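Local coordinates for protein transcriptional regulator (Actinomyces oris, PDB 5V8C) that acts as LcpA, an LCP-family phosphotransferase that mediates glycosylation of a surface protein anchored to the Gram-positive cell wall, at residues Glu63-Ile68 / Gly240-Lys245; Met180-Ala183 / Arg188-Gln191; Ala199-Ile204 / Gly250-Ile255; Leu257-Arg262 / Ile266-Asn271. All coordinates share one frame; numbering follows the deposited sequence.

Contact 1 (Glu63-Ile68 / Gly240-Lys245); sequences EGVTII and GRSASK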
loop_
_atom_site.group_PDB
_atom_site.type_symbol
_atom_site.label_atom_id
_atom_site.label_comp_id
_atom_site.label_asym_id
_atom_site.label_seq_id
_atom_site.Cartn_x
_atom_site.Cartn_y
_atom_site.Cartn_z
ATOM N N GLU A 63 20.687 3.499 -1.039
ATOM C CA GLU A 63 20.554 4.289 0.192
ATOM C C GLU A 63 19.857 3.429 1.253
ATOM O O GLU A 63 20.249 3.444 2.420
ATOM C CB GLU A 63 19.740 5.583 -0.048
ATOM C CG GLU A 63 20.295 6.514 -1.119
ATOM C CD GLU A 63 21.451 7.424 -0.740
ATOM O OE1 GLU A 63 22.014 7.265 0.368
ATOM O OE2 GLU A 63 21.803 8.297 -1.566
ATOM N N GLY A 64 18.849 2.672 0.813
ATOM C CA GLY A 64 18.038 1.791 1.646
ATOM C C GLY A 64 16.763 1.356 0.954
ATOM O O GLY A 64 16.808 0.876 -0.179
ATOM N N VAL A 65 15.623 1.490 1.633
ATOM C CA VAL A 65 14.304 1.135 1.097
ATOM C C VAL A 65 13.299 2.196 1.539
ATOM O O VAL A 65 13.222 2.505 2.726
ATOM C CB VAL A 65 13.839 -0.307 1.484
ATOM C CG1 VAL A 65 12.345 -0.518 1.208
ATOM C CG2 VAL A 65 14.670 -1.375 0.771
ATOM N N THR A 66 12.548 2.756 0.580
ATOM C CA THR A 66 11.517 3.752 0.831
ATOM C C THR A 66 10.179 3.240 0.322
ATOM O O THR A 66 10.096 2.676 -0.769
ATOM C CB THR A 66 11.918 5.122 0.243
ATOM O OG1 THR A 66 13.012 5.639 0.996
ATOM C CG2 THR A 66 10.787 6.146 0.280
ATOM N N ILE A 67 9.143 3.405 1.134
ATOM C CA ILE A 67 7.785 3.027 0.778
ATOM C C ILE A 67 6.949 4.302 0.764
ATOM O O ILE A 67 6.934 5.043 1.747
ATOM C CB ILE A 67 7.233 1.943 1.738
ATOM C CG1 ILE A 67 7.982 0.612 1.535
ATOM C CG2 ILE A 67 5.716 1.762 1.582
ATOM C CD1 ILE A 67 7.890 -0.333 2.697
ATOM N N ILE A 68 6.343 4.598 -0.389
ATOM C CA ILE A 68 5.496 5.773 -0.581
ATOM C C ILE A 68 4.059 5.313 -0.668
ATOM O O ILE A 68 3.697 4.563 -1.578
ATOM C CB ILE A 68 5.942 6.679 -1.768
ATOM C CG1 ILE A 68 7.337 7.277 -1.483
ATOM C CG2 ILE A 68 4.924 7.803 -2.012
ATOM C CD1 ILE A 68 8.178 7.520 -2.650
ATOM N N GLY A 240 12.982 -8.708 -0.490
ATOM C CA GLY A 240 13.047 -9.090 0.918
ATOM C C GLY A 240 14.452 -9.035 1.490
ATOM O O GLY A 240 14.633 -8.634 2.640
ATOM N N ARG A 241 15.459 -9.415 0.680
ATOM C CA ARG A 241 16.880 -9.369 1.025
ATOM C C ARG A 241 17.361 -7.910 1.155
ATOM O O ARG A 241 18.141 -7.599 2.058
ATOM C CB ARG A 241 17.713 -10.078 -0.059
ATOM C CG ARG A 241 17.877 -11.569 0.143
ATOM C CD ARG A 241 18.932 -12.136 -0.794
ATOM N NE ARG A 241 18.344 -12.800 -1.961
ATOM C CZ ARG A 241 18.515 -12.392 -3.214
ATOM N NH1 ARG A 241 19.247 -11.313 -3.475
ATOM N NH2 ARG A 241 17.952 -13.057 -4.218
ATOM N N SER A 242 16.933 -7.031 0.230
ATOM C CA SER A 242 17.325 -5.619 0.263
ATOM C C SER A 242 16.585 -4.877 1.385
ATOM O O SER A 242 17.116 -3.915 1.935
ATOM C CB SER A 242 17.108 -4.951 -1.093
ATOM O OG SER A 242 15.800 -4.419 -1.208
ATOM N N ALA A 243 15.395 -5.378 1.765
ATOM C CA ALA A 243 14.604 -4.824 2.858
ATOM C C ALA A 243 15.226 -5.191 4.209
ATOM O O ALA A 243 15.332 -4.319 5.073
ATOM C CB ALA A 243 13.172 -5.322 2.777
ATOM N N SER A 244 15.685 -6.457 4.375
ATOM C CA SER A 244 16.340 -6.928 5.608
ATOM C C SER A 244 17.617 -6.127 5.875
ATOM O O SER A 244 17.814 -5.621 6.979
ATOM C CB SER A 244 16.665 -8.416 5.518
ATOM O OG SER A 244 15.526 -9.177 5.149
ATOM N N LYS A 245 18.435 -5.945 4.834
ATOM C CA LYS A 245 19.668 -5.149 4.852
ATOM C C LYS A 245 19.341 -3.683 5.229
ATOM O O LYS A 245 20.092 -3.072 5.990
ATOM C CB LYS A 245 20.347 -5.221 3.467
ATOM C CG LYS A 245 21.825 -4.885 3.444
ATOM C CD LYS A 245 22.352 -4.892 2.009
ATOM C CE LYS A 245 23.829 -4.581 1.924
ATOM N NZ LYS A 245 24.086 -3.117 1.903
#
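Gly240 O, gripped by Ser244 N at 3.0 Å and by Ser244 OG at 2.7 Å, ties together the helical turn whose Ser242 and Ala243 meet Val65 of the opposing strand. The two donors arrive from opposite faces of the carbonyl plane, with the hydroxyl tilted 28° out of it, so the helical amide bond and the side-chain bond do not compete for the same approach. Across the contact everything rests on one methyl. Val65 CG2 lies 3.7 Å from Ser242 O and 3.8 Å from Ser242 OG, and its third neighbour is the backbone at Ala243 CA, 4.0 Å away. This branch stands anti to the valine's carbonyl carbon and beside its backbone N (chi1 166°), from where it faces the helix. This is helix-on-sheet packing: helix 233-248 passes over the start of strand 65-70, a strand of the mixed sheet, and Ser242 also touches Pro60 on strand 52-60. No hydrogen bond joins the two segments. The hydroxyl of Ser242 bonds back to Leu239 O within its own helix, and its meeting with Val65 CG2 is van der Waals contact.

Contact 2 (Met180-Ala183 / Arg188-Gln191); sequences MSQA and RRSQ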
loop_
_atom_site.group_PDB
_atom_site.type_symbol
_atom_site.label_atom_id
_atom_site.label_comp_id
_atom_site.label_asym_id
_atom_site.label_seq_id
_atom_site.Cartn_x
_atom_site.Cartn_y
_atom_site.Cartn_z
ATOM N N MET A 180 -17.383 11.110 11.740
ATOM C CA MET A 180 -16.668 12.325 11.366
ATOM C C MET A 180 -16.717 12.552 9.842
ATOM O O MET A 180 -17.269 11.721 9.111
ATOM C CB MET A 180 -15.225 12.296 11.915
ATOM C CG MET A 180 -14.594 10.904 11.951
ATOM S SD MET A 180 -12.956 10.931 12.724
ATOM C CE MET A 180 -12.646 9.190 12.906
ATOM N N SER A 181 -16.158 13.685 9.370
ATOM C CA SER A 181 -16.112 14.058 7.953
ATOM C C SER A 181 -15.444 12.981 7.079
ATOM O O SER A 181 -14.703 12.140 7.595
ATOM C CB SER A 181 -15.392 15.392 7.786
ATOM O OG SER A 181 -15.499 15.881 6.460
ATOM N N GLN A 182 -15.713 13.006 5.760
ATOM C CA GLN A 182 -15.132 12.051 4.811
ATOM C C GLN A 182 -13.599 12.185 4.758
ATOM O O GLN A 182 -12.896 11.180 4.590
ATOM C CB GLN A 182 -15.749 12.230 3.414
ATOM C CG GLN A 182 -16.523 11.007 2.928
ATOM C CD GLN A 182 -15.799 10.248 1.840
ATOM O OE1 GLN A 182 -16.240 10.195 0.686
ATOM N NE2 GLN A 182 -14.687 9.611 2.187
ATOM N N ALA A 183 -13.092 13.428 4.928
ATOM C CA ALA A 183 -11.663 13.740 4.957
ATOM C C ALA A 183 -11.041 13.179 6.229
ATOM O O ALA A 183 -9.934 12.642 6.177
ATOM C CB ALA A 183 -11.445 15.246 4.894
ATOM N N ARG A 188 -7.536 9.100 8.758
ATOM C CA ARG A 188 -7.363 7.982 9.693
ATOM C C ARG A 188 -6.993 6.699 8.935
ATOM O O ARG A 188 -6.293 5.852 9.489
ATOM C CB ARG A 188 -8.625 7.732 10.548
ATOM C CG ARG A 188 -9.156 8.929 11.347
ATOM C CD ARG A 188 -8.134 9.583 12.261
ATOM N NE ARG A 188 -7.828 10.948 11.830
ATOM C CZ ARG A 188 -8.467 12.034 12.261
ATOM N NH1 ARG A 188 -9.446 11.927 13.149
ATOM N NH2 ARG A 188 -8.127 13.233 11.808
ATOM N N ARG A 189 -7.469 6.561 7.671
ATOM C CA ARG A 189 -7.186 5.416 6.800
ATOM C C ARG A 189 -5.729 5.405 6.351
ATOM O O ARG A 189 -5.072 4.372 6.468
ATOM C CB ARG A 189 -8.119 5.395 5.583
ATOM C CG ARG A 189 -9.267 4.406 5.714
ATOM C CD ARG A 189 -10.321 4.621 4.643
ATOM N NE ARG A 189 -11.109 5.831 4.892
ATOM C CZ ARG A 189 -12.206 6.165 4.220
ATOM N NH1 ARG A 189 -12.667 5.379 3.255
ATOM N NH2 ARG A 189 -12.855 7.285 4.511
ATOM N N SER A 190 -5.213 6.555 5.865
ATOM C CA SER A 190 -3.819 6.674 5.424
ATOM C C SER A 190 -2.869 6.460 6.600
ATOM O O SER A 190 -1.819 5.839 6.440
ATOM C CB SER A 190 -3.571 8.032 4.774
ATOM O OG SER A 190 -3.793 9.090 5.691
ATOM N N GLN A 191 -3.279 6.936 7.789
ATOM C CA GLN A 191 -2.554 6.796 9.046
ATOM C C GLN A 191 -2.577 5.320 9.490
ATOM O O GLN A 191 -1.526 4.760 9.815
ATOM C CB GLN A 191 -3.177 7.734 10.095
ATOM C CG GLN A 191 -2.781 7.492 11.542
ATOM C CD GLN A 191 -3.758 8.183 12.458
ATOM O OE1 GLN A 191 -4.862 7.686 12.726
ATOM N NE2 GLN A 191 -3.409 9.385 12.894
#
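Met180 enters in an extended conformation (phi/psi -119°/176°), and by Gln182 the backbone has turned helical, so the beginning of helix 182-208 is set against Arg188 and Arg189 about two turns further along. From Met180 the side chain runs out straight beyond CG and passes obliquely by Arg188. Its sulfur, Met180 SD, lies 3.7 Å from Arg188 NH1, while the terminal methyl CE rests 3.8 Å from Arg188 CG. The arginine bends at chi2 and again at chi3, and these bends bring NH1 to the sulfur. Ser181, between the two touching residues, holds the N-cap position of the helix. The contact is therefore one between a helix start and a later part of the same helix, on the surface of the domain, with Met180 also lying against Pro169 in a neighbouring loop. On Gln182 the side chain bends at chi2, bringing NE2 to 3.8 Å from Arg189 NH2. Their amide and guanidinium planes are 32° apart, and this meeting of two nitrogens is a van der Waals approach and not a bond. Arg189 NH2 also passes 3.9 Å from Gln182 O. The arginine is tethered through NE, which donates to Gly185 O, one turn back in the same helix. Arg167 touches Arg189 from a loop, and a phosphate ion, probably from the crystallisation liquor, is bound about 5 Å from the Arg189 side chain. Such an anion beside arginines is consistent with the pyrophosphate-binding pocket known in LCP enzymes.

Contact 3 (Ala199-Ile204 / Gly250-Ile255); sequences AVLSAI and GATTII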
loop_
_atom_site.group_PDB
_atom_site.type_symbol
_atom_site.label_atom_id
_atom_site.label_comp_id
_atom_site.label_asym_id
_atom_site.label_seq_id
_atom_site.Cartn_x
_atom_site.Cartn_y
_atom_site.Cartn_z
ATOM N N ALA A 199 3.966 -2.020 10.816
ATOM C CA ALA A 199 3.760 -3.209 11.638
ATOM C C ALA A 199 4.014 -4.478 10.827
ATOM O O ALA A 199 4.632 -5.408 11.344
ATOM C CB ALA A 199 2.362 -3.212 12.230
ATOM N N VAL A 200 3.658 -4.461 9.524
ATOM C CA VAL A 200 3.900 -5.587 8.624
ATOM C C VAL A 200 5.392 -5.777 8.448
ATOM O O VAL A 200 5.890 -6.880 8.676
ATOM C CB VAL A 200 3.147 -5.473 7.275
ATOM C CG1 VAL A 200 3.627 -6.536 6.293
ATOM C CG2 VAL A 200 1.637 -5.580 7.473
ATOM N N LEU A 201 6.112 -4.687 8.125
ATOM C CA LEU A 201 7.562 -4.691 7.948
ATOM C C LEU A 201 8.283 -5.188 9.202
ATOM O O LEU A 201 9.208 -5.999 9.104
ATOM C CB LEU A 201 8.055 -3.285 7.599
ATOM C CG LEU A 201 8.216 -2.939 6.121
ATOM C CD1 LEU A 201 8.825 -1.573 5.975
ATOM C CD2 LEU A 201 9.090 -3.960 5.387
ATOM N N SER A 202 7.838 -4.714 10.380
ATOM C CA SER A 202 8.407 -5.105 11.667
ATOM C C SER A 202 8.192 -6.593 11.927
ATOM O O SER A 202 9.163 -7.296 12.220
ATOM C CB SER A 202 7.820 -4.265 12.796
ATOM O OG SER A 202 7.949 -2.881 12.515
ATOM N N ALA A 203 6.942 -7.085 11.746
ATOM C CA ALA A 203 6.596 -8.496 11.934
ATOM C C ALA A 203 7.347 -9.412 10.958
ATOM O O ALA A 203 7.729 -10.518 11.346
ATOM C CB ALA A 203 5.095 -8.698 11.804
ATOM N N ILE A 204 7.582 -8.942 9.711
ATOM C CA ILE A 204 8.322 -9.680 8.677
ATOM C C ILE A 204 9.746 -10.031 9.148
ATOM O O ILE A 204 10.140 -11.196 9.074
ATOM C CB ILE A 204 8.295 -8.919 7.314
ATOM C CG1 ILE A 204 6.946 -9.118 6.567
ATOM C CG2 ILE A 204 9.501 -9.246 6.421
ATOM C CD1 ILE A 204 6.727 -10.486 5.829
ATOM N N GLY A 250 19.024 0.765 9.346
ATOM C CA GLY A 250 18.132 1.851 9.727
ATOM C C GLY A 250 17.772 2.734 8.546
ATOM O O GLY A 250 17.517 3.933 8.705
ATOM N N ALA A 251 17.762 2.142 7.344
ATOM C CA ALA A 251 17.464 2.829 6.097
ATOM C C ALA A 251 16.144 2.337 5.485
ATOM O O ALA A 251 16.055 2.125 4.279
ATOM C CB ALA A 251 18.615 2.641 5.128
ATOM N N THR A 252 15.126 2.143 6.334
ATOM C CA THR A 252 13.787 1.711 5.924
ATOM C C THR A 252 12.797 2.807 6.312
ATOM O O THR A 252 12.723 3.168 7.483
ATOM C CB THR A 252 13.488 0.326 6.504
ATOM O OG1 THR A 252 14.062 -0.649 5.631
ATOM C CG2 THR A 252 12.008 0.063 6.673
ATOM N N THR A 253 12.123 3.411 5.328
ATOM C CA THR A 253 11.264 4.558 5.599
ATOM C C THR A 253 9.931 4.456 4.908
ATOM O O THR A 253 9.867 4.001 3.769
ATOM C CB THR A 253 11.979 5.889 5.232
ATOM O OG1 THR A 253 12.082 6.003 3.817
ATOM C CG2 THR A 253 13.366 6.029 5.873
ATOM N N ILE A 254 8.863 4.905 5.592
ATOM C CA ILE A 254 7.500 4.926 5.059
ATOM C C ILE A 254 6.982 6.349 5.091
ATOM O O ILE A 254 6.912 6.966 6.156
ATOM C CB ILE A 254 6.536 3.943 5.781
ATOM C CG1 ILE A 254 6.970 2.492 5.558
ATOM C CG2 ILE A 254 5.090 4.158 5.308
ATOM C CD1 ILE A 254 6.729 1.588 6.722
ATOM N N ILE A 255 6.603 6.858 3.922
ATOM C CA ILE A 255 6.099 8.216 3.788
ATOM C C ILE A 255 4.787 8.242 3.015
ATOM O O ILE A 255 4.591 7.480 2.066
ATOM C CB ILE A 255 7.166 9.224 3.242
ATOM C CG1 ILE A 255 6.523 10.370 2.430
ATOM C CG2 ILE A 255 8.293 8.533 2.449
ATOM C CD1 ILE A 255 7.274 11.753 2.475
#
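Leu201 reaches from its helix to Thr252 and Ile254 with a single methyl, and that methyl makes the whole tight part of the contact. Leu201 CD1 meets Thr252 CG2 tip to tip at 3.6 Å and Ile254 CD1 in the same manner at 3.9 Å. Thr252 CG2 and Ile254 CD1 stand 5.5 Å apart, and the leucine methyl seats itself against both. Thr252 and Ile254 are two residues apart in strand 252-256, so both point to the same side of it, toward the helix. Thr252 presents carbon and not oxygen because OG1 lies beside the backbone N (chi1 -84°), which swings CG2 to the helix side.

The packing loosens quickly beyond this point. The other leucine methyl, Leu201 CD2, is already 5.1 Å from Thr252 CG2, and the backbones stay well separated, with Leu201 CA and Thr252 CA 9.2 Å apart. No hydrogen bond joins the segments. The side chain of Leu201 is about 3 Å from a bound polyether molecule, probably from the crystallisation liquor; a flexible chain held here is consistent with the hydrophobic pocket that holds the polyprenyl tail of the substrate in LCP proteins. Thr253, between the two contact residues, points away from the helix and is exposed, its hydroxyl bonded to Thr66 OG1.

Around the contact, Ile67 of the adjacent parallel strand 65-70 touches both Leu201 and Ile254, while Arg247 of helix 233-248 lies against Leu201 and Thr252. Helix 182-208 thus rests on the edge of the mixed sheet at strand 252-256, with helix 233-248 alongside.

Contact 4 (Leu257-Arg262 / Ile266-Asn271); sequences LPTGPR and IIVSPN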
loop_
_atom_site.group_PDB
_atom_site.type_symbol
_atom_site.label_atom_id
_atom_site.label_comp_id
_atom_site.label_asym_id
_atom_site.label_seq_id
_atom_site.Cartn_x
_atom_site.Cartn_y
_atom_site.Cartn_z
ATOM N N LEU A 257 2.242 10.388 0.696
ATOM C CA LEU A 257 2.300 11.402 -0.353
ATOM C C LEU A 257 1.731 12.719 0.215
ATOM O O LEU A 257 0.596 12.731 0.703
ATOM C CB LEU A 257 1.448 10.907 -1.535
ATOM C CG LEU A 257 1.895 11.166 -2.982
ATOM C CD1 LEU A 257 0.896 12.018 -3.715
ATOM C CD2 LEU A 257 3.318 11.672 -3.089
ATOM N N PRO A 258 2.525 13.802 0.282
ATOM C CA PRO A 258 2.007 15.042 0.889
ATOM C C PRO A 258 1.003 15.819 0.031
ATOM O O PRO A 258 1.387 16.706 -0.732
ATOM C CB PRO A 258 3.274 15.849 1.194
ATOM C CG PRO A 258 4.282 15.355 0.232
ATOM C CD PRO A 258 3.912 13.961 -0.192
ATOM N N THR A 259 -0.291 15.510 0.177
ATOM C CA THR A 259 -1.345 16.228 -0.553
ATOM C C THR A 259 -1.814 17.431 0.265
ATOM O O THR A 259 -1.634 17.452 1.483
ATOM C CB THR A 259 -2.510 15.291 -0.908
ATOM O OG1 THR A 259 -3.182 14.876 0.283
ATOM C CG2 THR A 259 -2.064 14.078 -1.715
ATOM N N GLY A 260 -2.422 18.408 -0.399
ATOM C CA GLY A 260 -2.944 19.606 0.253
ATOM C C GLY A 260 -4.058 19.323 1.247
ATOM O O GLY A 260 -4.549 18.190 1.313
ATOM N N PRO A 261 -4.470 20.321 2.069
ATOM C CA PRO A 261 -5.534 20.060 3.058
ATOM C C PRO A 261 -6.765 19.441 2.406
ATOM O O PRO A 261 -7.352 20.033 1.497
ATOM C CB PRO A 261 -5.805 21.440 3.664
ATOM C CG PRO A 261 -4.537 22.191 3.469
ATOM C CD PRO A 261 -3.995 21.716 2.150
ATOM N N ARG A 262 -7.068 18.190 2.800
ATOM C CA ARG A 262 -8.137 17.367 2.228
ATOM C C ARG A 262 -9.530 18.013 2.295
ATOM O O ARG A 262 -10.325 17.841 1.366
ATOM C CB ARG A 262 -8.142 15.963 2.854
ATOM N N ILE A 266 -12.644 20.151 -3.168
ATOM C CA ILE A 266 -13.599 19.086 -3.500
ATOM C C ILE A 266 -12.822 17.876 -4.009
ATOM O O ILE A 266 -12.995 16.785 -3.489
ATOM C CB ILE A 266 -14.667 19.557 -4.532
ATOM C CG1 ILE A 266 -15.423 20.818 -4.059
ATOM C CG2 ILE A 266 -15.626 18.425 -4.924
ATOM C CD1 ILE A 266 -16.664 20.576 -3.217
ATOM N N ILE A 267 -11.966 18.078 -5.014
ATOM C CA ILE A 267 -11.137 17.021 -5.589
ATOM C C ILE A 267 -9.716 17.074 -4.990
ATOM O O ILE A 267 -9.122 18.153 -4.905
ATOM C CB ILE A 267 -11.170 17.015 -7.154
ATOM C CG1 ILE A 267 -9.982 17.757 -7.787
ATOM C CG2 ILE A 267 -12.498 17.524 -7.720
ATOM C CD1 ILE A 267 -8.956 16.813 -8.363
ATOM N N VAL A 268 -9.197 15.920 -4.536
ATOM C CA VAL A 268 -7.856 15.848 -3.950
ATOM C C VAL A 268 -6.834 15.573 -5.065
ATOM O O VAL A 268 -6.763 14.478 -5.626
ATOM C CB VAL A 268 -7.746 14.920 -2.696
ATOM C CG1 VAL A 268 -8.739 13.763 -2.734
ATOM C CG2 VAL A 268 -6.318 14.431 -2.452
ATOM N N SER A 269 -6.119 16.627 -5.447
ATOM C CA SER A 269 -5.172 16.606 -6.554
ATOM C C SER A 269 -3.709 16.671 -6.087
ATOM O O SER A 269 -3.434 17.221 -5.017
ATOM C CB SER A 269 -5.471 17.766 -7.501
ATOM O OG SER A 269 -5.704 17.298 -8.820
ATOM N N PRO A 270 -2.741 16.171 -6.887
ATOM C CA PRO A 270 -1.332 16.310 -6.485
ATOM C C PRO A 270 -0.897 17.770 -6.537
ATOM O O PRO A 270 -1.165 18.466 -7.521
ATOM C CB PRO A 270 -0.565 15.452 -7.509
ATOM C CG PRO A 270 -1.614 14.671 -8.261
ATOM C CD PRO A 270 -2.860 15.499 -8.195
ATOM N N ASN A 271 -0.289 18.247 -5.444
ATOM C CA ASN A 271 0.216 19.616 -5.340
ATOM C C ASN A 271 1.726 19.659 -5.600
ATOM O O ASN A 271 2.320 18.624 -5.926
ATOM C CB ASN A 271 -0.136 20.234 -3.972
ATOM C CG ASN A 271 0.296 19.457 -2.745
ATOM O OD1 ASN A 271 -0.155 19.734 -1.633
ATOM N ND2 ASN A 271 1.178 18.487 -2.892
#
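Pro258, the centre of an inverse gamma turn, offers its carbonyl to the side chain of Asn271. Asn271 ND2 donates to Pro258 O at 2.8 Å, with an N-H...O angle of 157°; the donor lies in the carbonyl plane, and the oxygen lies close to the amide plane. The same oxygen also takes a hydrogen bond from Ser274 OG, in the first turn of helix 272-280. Next, Thr259 crosses Val268 obliquely, a loose van der Waals touch in which Val268 CG2 is 4.2 Å from both CB and OG1 of the threonine. At Gly260 the backbone passes the other end of the amide: Asn271 OD1 is 2.9 Å from Gly260 N, but the angle is too poor for a hydrogen bond. Asn271 CG sits between its own backbone N and carbonyl carbon (chi1 54°), which turns the amide toward the 257-262 backbone. A leucine here would probably leave Pro258 O without its amide donor and the two arms of the loop less firmly joined. One asparagine at the N-cap position thus links the loop leaving strand 252-256 to the start of helix 272-280 by a directional bond.

From the N terminus, contact 1 opens at strand 65-70 and closes, after 171 intervening residues, on helix 233-248, joining the mixed sheet to a helix over it. Contact 2, a short local closure at the start of helix 182-208, is nested inside that loop. Contact 3 opens further along the same helix and closes on edge strand 252-256, beyond the end of contact 1, so the two cross; strands 65-70 and 252-256 are sheet neighbours, and Val65 N to Ala251 O is a probable hydrogen bond. Contact 4 follows in series, closing the loop before helix 272-280, and touches contact 2 where Arg262 meets Ala183.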